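Local coordinates for protein pyridine synthase TbtD (Thermobispora bispora, PDB 5WA4) that probably catalyses the formal [4+2] aza-cycloaddition that builds the central pyridine ring in biosynthesis of the thiopeptide thiomuracin, and binds the leader peptide of its substrate, at residues V138-S150 with W249-L263. Numbering follows the deposited sequence.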
ATOM      1  N   VAL E 138      27.850  12.384 -19.212  1.00 65.41           N
ATOM      2  CA  VAL E 138      29.220  12.693 -19.566  1.00 62.04           C
ATOM      3  C   VAL E 138      30.099  11.499 -19.184  1.00 56.21           C
ATOM      4  O   VAL E 138      30.962  11.072 -19.956  1.00 57.77           O
ATOM      5  CB  VAL E 138      29.678  14.033 -18.883  1.00 61.12           C
ATOM      6  CG1 VAL E 138      31.162  14.037 -18.542  1.00 49.46           C
ATOM      7  CG2 VAL E 138      29.336  15.221 -19.770  1.00 52.26           C
ATOM      8  N   LEU E 139      29.849  10.942 -18.009  1.00 51.33           N
ATOM      9  CA  LEU E 139      30.558   9.754 -17.562  1.00 52.49           C
ATOM     10  C   LEU E 139      30.245   8.540 -18.463  1.00 57.68           C
ATOM     11  O   LEU E 139      31.130   7.755 -18.822  1.00 56.71           O
ATOM     12  CB  LEU E 139      30.184   9.450 -16.119  1.00 48.30           C
ATOM     13  CG  LEU E 139      31.022   8.378 -15.440  1.00 49.16           C
ATOM     14  CD1 LEU E 139      32.436   8.887 -15.369  1.00 45.23           C
ATOM     15  CD2 LEU E 139      30.476   7.989 -14.055  1.00 38.44           C
ATOM     16  N   LEU E 140      28.975   8.403 -18.831  1.00 57.00           N
ATOM     17  CA  LEU E 140      28.507   7.301 -19.672  1.00 60.80           C
ATOM     18  C   LEU E 140      29.186   7.317 -21.034  1.00 59.75           C
ATOM     19  O   LEU E 140      29.751   6.311 -21.469  1.00 52.75           O
ATOM     20  CB  LEU E 140      26.989   7.378 -19.841  1.00 55.77           C
ATOM     21  CG  LEU E 140      26.241   6.054 -19.910  1.00 65.36           C
ATOM     22  CD1 LEU E 140      26.523   5.234 -18.657  1.00 70.52           C
ATOM     23  CD2 LEU E 140      24.750   6.325 -20.045  1.00 69.38           C
ATOM     24  N   ALA E 141      29.127   8.479 -21.681  1.00 56.95           N
ATOM     25  CA  ALA E 141      29.786   8.719 -22.954  1.00 56.82           C
ATOM     26  C   ALA E 141      31.272   8.345 -22.911  1.00 62.13           C
ATOM     27  O   ALA E 141      31.763   7.665 -23.814  1.00 64.69           O
ATOM     28  CB  ALA E 141      29.613  10.174 -23.370  1.00 54.63           C
ATOM     29  N   ASP E 142      31.983   8.780 -21.874  1.00 60.00           N
ATOM     30  CA  ASP E 142      33.389   8.420 -21.724  1.00 61.66           C
ATOM     31  C   ASP E 142      33.520   6.913 -21.660  1.00 64.01           C
ATOM     32  O   ASP E 142      34.376   6.314 -22.330  1.00 57.57           O
ATOM     33  CB  ASP E 142      34.011   9.037 -20.466  1.00 67.41           C
ATOM     34  CG  ASP E 142      34.405  10.508 -20.639  1.00 73.65           C
ATOM     35  OD1 ASP E 142      34.062  11.132 -21.676  1.00 71.72           O
ATOM     36  OD2 ASP E 142      35.040  11.043 -19.695  1.00 70.53           O
ATOM     37  N   PHE E 143      32.665   6.303 -20.846  1.00 60.22           N
ATOM     38  CA  PHE E 143      32.696   4.855 -20.700  1.00 60.52           C
ATOM     39  C   PHE E 143      32.488   4.136 -22.039  1.00 58.68           C
ATOM     40  O   PHE E 143      33.169   3.163 -22.329  1.00 58.90           O
ATOM     41  CB  PHE E 143      31.643   4.370 -19.697  1.00 55.14           C
ATOM     42  CG  PHE E 143      31.424   2.889 -19.746  1.00 57.97           C
ATOM     43  CD1 PHE E 143      32.302   2.028 -19.098  1.00 57.38           C
ATOM     44  CD2 PHE E 143      30.368   2.348 -20.494  1.00 57.43           C
ATOM     45  CE1 PHE E 143      32.131   0.649 -19.162  1.00 57.79           C
ATOM     46  CE2 PHE E 143      30.184   0.977 -20.573  1.00 54.34           C
ATOM     47  CZ  PHE E 143      31.072   0.116 -19.901  1.00 57.29           C
ATOM     48  N   TYR E 144      31.534   4.601 -22.834  1.00 53.34           N
ATOM     49  CA  TYR E 144      31.201   3.909 -24.058  1.00 58.71           C
ATOM     50  C   TYR E 144      32.398   3.994 -24.995  1.00 59.42           C
ATOM     51  O   TYR E 144      32.819   2.984 -25.576  1.00 57.61           O
ATOM     52  CB  TYR E 144      29.917   4.480 -24.698  1.00 54.40           C
ATOM     53  CG  TYR E 144      28.639   3.889 -24.118  1.00 52.72           C
ATOM     54  CD1 TYR E 144      28.530   2.531 -23.903  1.00 49.29           C
ATOM     55  CD2 TYR E 144      27.545   4.685 -23.775  1.00 52.48           C
ATOM     56  CE1 TYR E 144      27.376   1.976 -23.381  1.00 47.63           C
ATOM     57  CE2 TYR E 144      26.387   4.131 -23.243  1.00 46.42           C
ATOM     58  CZ  TYR E 144      26.311   2.767 -23.050  1.00 45.99           C
ATOM     59  OH  TYR E 144      25.180   2.157 -22.517  1.00 46.67           O
ATOM     60  N   ALA E 145      32.961   5.192 -25.106  1.00 58.76           N
ATOM     61  CA  ALA E 145      34.148   5.412 -25.923  1.00 58.63           C
ATOM     62  C   ALA E 145      35.324   4.536 -25.470  1.00 55.78           C
ATOM     63  O   ALA E 145      35.986   3.889 -26.272  1.00 58.61           O
ATOM     64  CB  ALA E 145      34.540   6.882 -25.882  1.00 55.60           C
ATOM     65  N   ASP E 146      35.586   4.511 -24.176  1.00 64.69           N
ATOM     66  CA  ASP E 146      36.751   3.799 -23.698  1.00 64.67           C
ATOM     67  C   ASP E 146      36.607   2.290 -23.909  1.00 62.11           C
ATOM     68  O   ASP E 146      37.616   1.582 -23.991  1.00 60.59           O
ATOM     69  CB  ASP E 146      37.002   4.126 -22.221  1.00 62.72           C
ATOM     70  CG  ASP E 146      37.275   5.600 -21.994  1.00 78.86           C
ATOM     71  OD1 ASP E 146      37.689   6.289 -22.957  1.00 82.06           O
ATOM     72  OD2 ASP E 146      37.074   6.080 -20.854  1.00 89.86           O
ATOM     73  N   THR E 147      35.367   1.805 -24.013  1.00 56.06           N
ATOM     74  CA  THR E 147      35.108   0.365 -24.112  1.00 55.90           C
ATOM     75  C   THR E 147      34.826  -0.136 -25.540  1.00 59.54           C
ATOM     76  O   THR E 147      34.603  -1.337 -25.752  1.00 58.98           O
ATOM     77  CB  THR E 147      33.926  -0.068 -23.218  1.00 54.27           C
ATOM     78  OG1 THR E 147      32.836   0.846 -23.374  1.00 56.69           O
ATOM     79  CG2 THR E 147      34.342  -0.104 -21.767  1.00 59.72           C
ATOM     80  N   THR E 148      34.862   0.761 -26.517  1.00 52.08           N
ATOM     81  CA  THR E 148      34.650   0.359 -27.898  1.00 54.65           C
ATOM     82  C   THR E 148      35.585  -0.755 -28.444  1.00 65.05           C
ATOM     83  O   THR E 148      35.111  -1.684 -29.125  1.00 64.05           O
ATOM     84  CB  THR E 148      34.750   1.558 -28.789  1.00 51.85           C
ATOM     85  OG1 THR E 148      33.610   2.388 -28.553  1.00 63.46           O
ATOM     86  CG2 THR E 148      34.771   1.133 -30.223  1.00 54.29           C
ATOM     87  N   PRO E 149      36.906  -0.686 -28.161  1.00 64.42           N
ATOM     88  CA  PRO E 149      37.702  -1.840 -28.608  1.00 59.19           C
ATOM     89  C   PRO E 149      37.349  -3.124 -27.868  1.00 55.33           C
ATOM     90  O   PRO E 149      37.726  -4.205 -28.318  1.00 62.74           O
ATOM     91  CB  PRO E 149      39.156  -1.422 -28.303  1.00 62.12           C
ATOM     92  CG  PRO E 149      39.053  -0.289 -27.341  1.00 60.36           C
ATOM     93  CD  PRO E 149      37.761   0.407 -27.664  1.00 57.05           C
ATOM     94  N   SER E 150      36.650  -3.016 -26.746  1.00 51.72           N
ATOM     95  CA  SER E 150      36.194  -4.216 -26.058  1.00 61.65           C
ATOM     96  C   SER E 150      34.964  -4.782 -26.765  1.00 63.73           C
ATOM     97  O   SER E 150      34.636  -5.976 -26.626  1.00 61.41           O
ATOM     98  CB  SER E 150      35.883  -3.934 -24.584  1.00 56.09           C
ATOM     99  OG  SER E 150      37.037  -4.104 -23.791  1.00 52.74           O
ATOM    100  N   TRP E 249      39.199  -5.631 -19.283  1.00 56.90           N
ATOM    101  CA  TRP E 249      37.918  -5.142 -18.833  1.00 52.43           C
ATOM    102  C   TRP E 249      38.109  -4.488 -17.489  1.00 51.46           C
ATOM    103  O   TRP E 249      37.788  -3.313 -17.341  1.00 47.38           O
ATOM    104  CB  TRP E 249      36.875  -6.246 -18.736  1.00 46.85           C
ATOM    105  CG  TRP E 249      35.521  -5.697 -18.353  1.00 49.56           C
ATOM    106  CD1 TRP E 249      34.817  -5.948 -17.196  1.00 47.05           C
ATOM    107  CD2 TRP E 249      34.720  -4.779 -19.113  1.00 42.12           C
ATOM    108  NE1 TRP E 249      33.623  -5.250 -17.214  1.00 44.67           N
ATOM    109  CE2 TRP E 249      33.550  -4.529 -18.376  1.00 37.99           C
ATOM    110  CE3 TRP E 249      34.884  -4.148 -20.340  1.00 45.79           C
ATOM    111  CZ2 TRP E 249      32.561  -3.685 -18.830  1.00 44.91           C
ATOM    112  CZ3 TRP E 249      33.894  -3.308 -20.789  1.00 46.62           C
ATOM    113  CH2 TRP E 249      32.751  -3.082 -20.042  1.00 44.91           C
ATOM    114  N   VAL E 250      38.606  -5.254 -16.521  1.00 46.46           N
ATOM    115  CA  VAL E 250      38.828  -4.724 -15.184  1.00 48.99           C
ATOM    116  C   VAL E 250      39.647  -3.432 -15.221  1.00 52.55           C
ATOM    117  O   VAL E 250      39.202  -2.382 -14.750  1.00 56.51           O
ATOM    118  CB  VAL E 250      39.545  -5.725 -14.289  1.00 49.41           C
ATOM    119  CG1 VAL E 250      39.974  -5.032 -12.999  1.00 49.20           C
ATOM    120  CG2 VAL E 250      38.645  -6.919 -13.994  1.00 40.38           C
ATOM    121  N   ARG E 251      40.813  -3.505 -15.850  1.00 54.22           N
ATOM    122  CA  ARG E 251      41.772  -2.402 -15.881  1.00 52.95           C
ATOM    123  C   ARG E 251      41.190  -1.076 -16.398  1.00 52.65           C
ATOM    124  O   ARG E 251      41.673   0.006 -16.060  1.00 65.80           O
ATOM    125  CB  ARG E 251      42.976  -2.811 -16.729  1.00 50.09           C
ATOM    126  CG  ARG E 251      44.056  -1.802 -16.763  1.00 58.08           C
ATOM    127  CD  ARG E 251      45.023  -2.062 -17.857  1.00 57.57           C
ATOM    128  NE  ARG E 251      45.211  -3.481 -18.007  1.00 71.31           N
ATOM    129  CZ  ARG E 251      45.350  -4.088 -19.179  1.00 75.85           C
ATOM    130  NH1 ARG E 251      45.422  -3.378 -20.304  1.00 79.64           N
ATOM    131  NH2 ARG E 251      45.506  -5.401 -19.209  1.00 70.76           N
ATOM    132  N   ARG E 252      40.129  -1.182 -17.179  1.00 50.18           N
ATOM    133  CA  ARG E 252      39.503  -0.076 -17.890  1.00 55.73           C
ATOM    134  C   ARG E 252      38.298   0.432 -17.102  1.00 61.86           C
ATOM    135  O   ARG E 252      37.756   1.509 -17.371  1.00 63.05           O
ATOM    136  CB  ARG E 252      39.073  -0.552 -19.283  1.00 57.42           C
ATOM    137  CG  ARG E 252      38.444   0.468 -20.205  1.00 63.46           C
ATOM    138  CD  ARG E 252      38.687   0.035 -21.659  1.00 76.71           C
ATOM    139  NE  ARG E 252      39.832   0.712 -22.281  1.00 86.72           N
ATOM    140  CZ  ARG E 252      40.421   0.322 -23.411  1.00 84.56           C
ATOM    141  NH1 ARG E 252      39.989  -0.767 -24.042  1.00 84.77           N
ATOM    142  NH2 ARG E 252      41.449   1.010 -23.903  1.00 74.18           N
ATOM    143  N   LEU E 253      37.865  -0.368 -16.134  1.00 56.97           N
ATOM    144  CA  LEU E 253      36.698  -0.015 -15.339  1.00 57.37           C
ATOM    145  C   LEU E 253      37.141   0.634 -14.023  1.00 56.52           C
ATOM    146  O   LEU E 253      36.409   1.439 -13.463  1.00 48.65           O
ATOM    147  CB  LEU E 253      35.833  -1.243 -15.045  1.00 54.35           C
ATOM    148  CG  LEU E 253      34.566  -1.461 -15.856  1.00 47.65           C
ATOM    149  CD1 LEU E 253      33.623  -2.355 -15.079  1.00 46.95           C
ATOM    150  CD2 LEU E 253      33.931  -0.142 -16.165  1.00 52.34           C
ATOM    151  N   ARG E 254      38.334   0.273 -13.538  1.00 49.64           N
ATOM    152  CA  ARG E 254      38.818   0.808 -12.270  1.00 53.25           C
ATOM    153  C   ARG E 254      38.857   2.342 -12.270  1.00 52.81           C
ATOM    154  O   ARG E 254      38.353   2.951 -11.335  1.00 49.16           O
ATOM    155  CB  ARG E 254      40.189   0.231 -11.912  1.00 51.87           C
ATOM    156  CG  ARG E 254      40.262  -0.170 -10.449  1.00 50.78           C
ATOM    157  CD  ARG E 254      41.587  -0.812 -10.077  1.00 57.20           C
ATOM    158  NE  ARG E 254      41.435  -2.201  -9.641  1.00 54.86           N
ATOM    159  CZ  ARG E 254      41.891  -3.246 -10.327  1.00 64.37           C
ATOM    160  NH1 ARG E 254      42.554  -3.053 -11.475  1.00 56.69           N
ATOM    161  NH2 ARG E 254      41.707  -4.483  -9.860  1.00 59.86           N
ATOM    162  N   PRO E 255      39.407   2.971 -13.326  1.00 51.98           N
ATOM    163  CA  PRO E 255      39.250   4.424 -13.353  1.00 47.35           C
ATOM    164  C   PRO E 255      37.787   4.841 -13.255  1.00 50.08           C
ATOM    165  O   PRO E 255      37.483   5.682 -12.424  1.00 52.88           O
ATOM    166  CB  PRO E 255      39.829   4.819 -14.718  1.00 44.81           C
ATOM    167  CG  PRO E 255      40.752   3.753 -15.033  1.00 55.68           C
ATOM    168  CD  PRO E 255      40.100   2.501 -14.535  1.00 54.30           C
ATOM    169  N   ILE E 256      36.908   4.265 -14.078  1.00 49.68           N
ATOM    170  CA  ILE E 256      35.482   4.593 -14.037  1.00 48.20           C
ATOM    171  C   ILE E 256      34.899   4.465 -12.603  1.00 46.45           C
ATOM    172  O   ILE E 256      34.190   5.364 -12.147  1.00 42.94           O
ATOM    173  CB  ILE E 256      34.691   3.698 -15.033  1.00 53.51           C
ATOM    174  CG1 ILE E 256      35.242   3.849 -16.453  1.00 51.12           C
ATOM    175  CG2 ILE E 256      33.218   4.067 -15.061  1.00 48.65           C
ATOM    176  CD1 ILE E 256      35.004   5.222 -17.053  1.00 52.60           C
ATOM    177  N   ARG E 257      35.228   3.387 -11.882  1.00 44.75           N
ATOM    178  CA  ARG E 257      34.782   3.234 -10.490  1.00 49.79           C
ATOM    179  C   ARG E 257      35.242   4.403  -9.598  1.00 52.49           C
ATOM    180  O   ARG E 257      34.441   5.003  -8.880  1.00 50.60           O
ATOM    181  CB  ARG E 257      35.276   1.920  -9.861  1.00 42.05           C
ATOM    182  CG  ARG E 257      34.723   1.736  -8.426  1.00 44.97           C
ATOM    183  CD  ARG E 257      35.329   0.562  -7.634  1.00 43.35           C
ATOM    184  NE  ARG E 257      36.725   0.808  -7.328  1.00 43.88           N
ATOM    185  CZ  ARG E 257      37.563  -0.082  -6.801  1.00 50.69           C
ATOM    186  NH1 ARG E 257      37.162  -1.309  -6.487  1.00 44.35           N
ATOM    187  NH2 ARG E 257      38.826   0.260  -6.583  1.00 56.42           N
ATOM    188  N   GLU E 258      36.537   4.704  -9.654  1.00 49.04           N
ATOM    189  CA  GLU E 258      37.148   5.757  -8.859  1.00 46.53           C
ATOM    190  C   GLU E 258      36.533   7.118  -9.147  1.00 51.31           C
ATOM    191  O   GLU E 258      36.123   7.829  -8.220  1.00 53.92           O
ATOM    192  CB  GLU E 258      38.645   5.808  -9.125  1.00 47.62           C
ATOM    193  CG  GLU E 258      39.381   4.556  -8.684  1.00 53.40           C
ATOM    194  CD  GLU E 258      39.281   4.354  -7.198  1.00 65.36           C
ATOM    195  OE1 GLU E 258      39.760   5.248  -6.463  1.00 70.05           O
ATOM    196  OE2 GLU E 258      38.747   3.306  -6.769  1.00 64.92           O
ATOM    197  N   ARG E 259      36.468   7.471 -10.429  1.00 44.45           N
ATOM    198  CA  ARG E 259      35.839   8.698 -10.864  1.00 41.90           C
ATOM    199  C   ARG E 259      34.355   8.781 -10.473  1.00 49.73           C
ATOM    200  O   ARG E 259      33.830   9.869 -10.221  1.00 51.84           O
ATOM    201  CB  ARG E 259      35.981   8.851 -12.366  1.00 42.65           C
ATOM    202  CG  ARG E 259      35.090   9.931 -12.935  1.00 49.42           C
ATOM    203  CD  ARG E 259      35.886  10.890 -13.791  1.00 59.29           C
ATOM    204  NE  ARG E 259      36.721  10.142 -14.721  1.00 66.18           N
ATOM    205  CZ  ARG E 259      36.388   9.856 -15.977  1.00 72.05           C
ATOM    206  NH1 ARG E 259      35.219  10.277 -16.476  1.00 58.84           N
ATOM    207  NH2 ARG E 259      37.241   9.155 -16.734  1.00 68.96           N
ATOM    208  N   ALA E 260      33.677   7.643 -10.403  1.00 46.35           N
ATOM    209  CA  ALA E 260      32.285   7.670 -10.000  1.00 47.29           C
ATOM    210  C   ALA E 260      32.137   7.865  -8.487  1.00 43.94           C
ATOM    211  O   ALA E 260      31.186   8.521  -8.038  1.00 42.84           O
ATOM    212  CB  ALA E 260      31.578   6.401 -10.452  1.00 51.64           C
ATOM    213  N   ARG E 261      33.066   7.300  -7.711  1.00 45.29           N
ATOM    214  CA  ARG E 261      33.026   7.406  -6.247  1.00 45.81           C
ATOM    215  C   ARG E 261      33.388   8.826  -5.822  1.00 50.61           C
ATOM    216  O   ARG E 261      32.718   9.424  -4.990  1.00 49.85           O
ATOM    217  CB  ARG E 261      33.956   6.403  -5.580  1.00 43.98           C
ATOM    218  CG  ARG E 261      34.174   6.656  -4.083  1.00 60.24           C
ATOM    219  CD  ARG E 261      35.187   5.680  -3.452  1.00 58.20           C
ATOM    220  NE  ARG E 261      36.561   6.165  -3.580  1.00 71.03           N
ATOM    221  CZ  ARG E 261      37.641   5.513  -3.148  1.00 85.47           C
ATOM    222  NH1 ARG E 261      37.520   4.336  -2.548  1.00 89.28           N
ATOM    223  NH2 ARG E 261      38.853   6.034  -3.321  1.00 90.54           N
ATOM    224  N   ALA E 262      34.438   9.364  -6.422  1.00 47.49           N
ATOM    225  CA  ALA E 262      34.727  10.772  -6.316  1.00 43.97           C
ATOM    226  C   ALA E 262      33.481  11.623  -6.633  1.00 47.19           C
ATOM    227  O   ALA E 262      33.051  12.415  -5.804  1.00 48.83           O
ATOM    228  CB  ALA E 262      35.876  11.133  -7.230  1.00 44.24           C
ATOM    229  N   LEU E 263      32.890  11.454  -7.813  1.00 51.22           N
ATOM    230  CA  LEU E 263      31.687  12.231  -8.206  1.00 53.40           C
ATOM    231  C   LEU E 263      30.503  12.170  -7.216  1.00 55.89           C
ATOM    232  O   LEU E 263      29.774  13.151  -7.035  1.00 48.43           O
ATOM    233  CB  LEU E 263      31.200  11.770  -9.581  1.00 45.05           C
ATOM    234  CG  LEU E 263      31.978  12.352 -10.761  1.00 53.24           C
ATOM    235  CD1 LEU E 263      31.529  11.734 -12.076  1.00 52.16           C
ATOM    236  CD2 LEU E 263      31.882  13.870 -10.807  1.00 43.93           C
TER
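The Phe-143 ring takes its neighbours from helix 249-263 along its rim: Trp-249 CH2, Leu-253 CD2 and Ile-256 CG1. Over one face sits Thr-147 OG1, which hydrogen-bonds back to Phe-143 O. The two rings sit between the helices of an antiparallel pair in the lantibiotic dehydratase C-terminal-type fold, the axes at 172° and 10.7 Å apart. Both aromatic side chains have CG anti to the backbone N (chi1 -176° in Trp-249), which swings each ring across the interface. Their planes stand 82° apart, with Phe-143 CZ 3.6 Å from Trp-249 CH2. The indole has Leu-253 CG over one face and Ser-150 OG at its edge, while Thr-147 CG2 approaches Trp-249 CZ3 obliquely at 3.4 Å. Helix 307-328 lies against this cluster, its His-324 stacked on the indole; Trp-249 NE1 has its strongest partner in Thr-175 OG1 on helix 164-178, with Thr-321 OG1 a second. Further along, Leu-139 CD2 packs 4.1 Å from Ala-260 CB. At the more polar margin, the Arg-252 guanidinium carries Asp-146 O over one face and Ser-150 OG at its edge; the angle to Asp-146 O is too poor for a hydrogen bond. Arg-259, bent along its chain, runs alongside Leu-139 CD1 to form a salt bridge with Asp-142, its one hydrogen bond there, Arg-259 NH1 to Asp-142 OD2 at 3.3 Å, being weak.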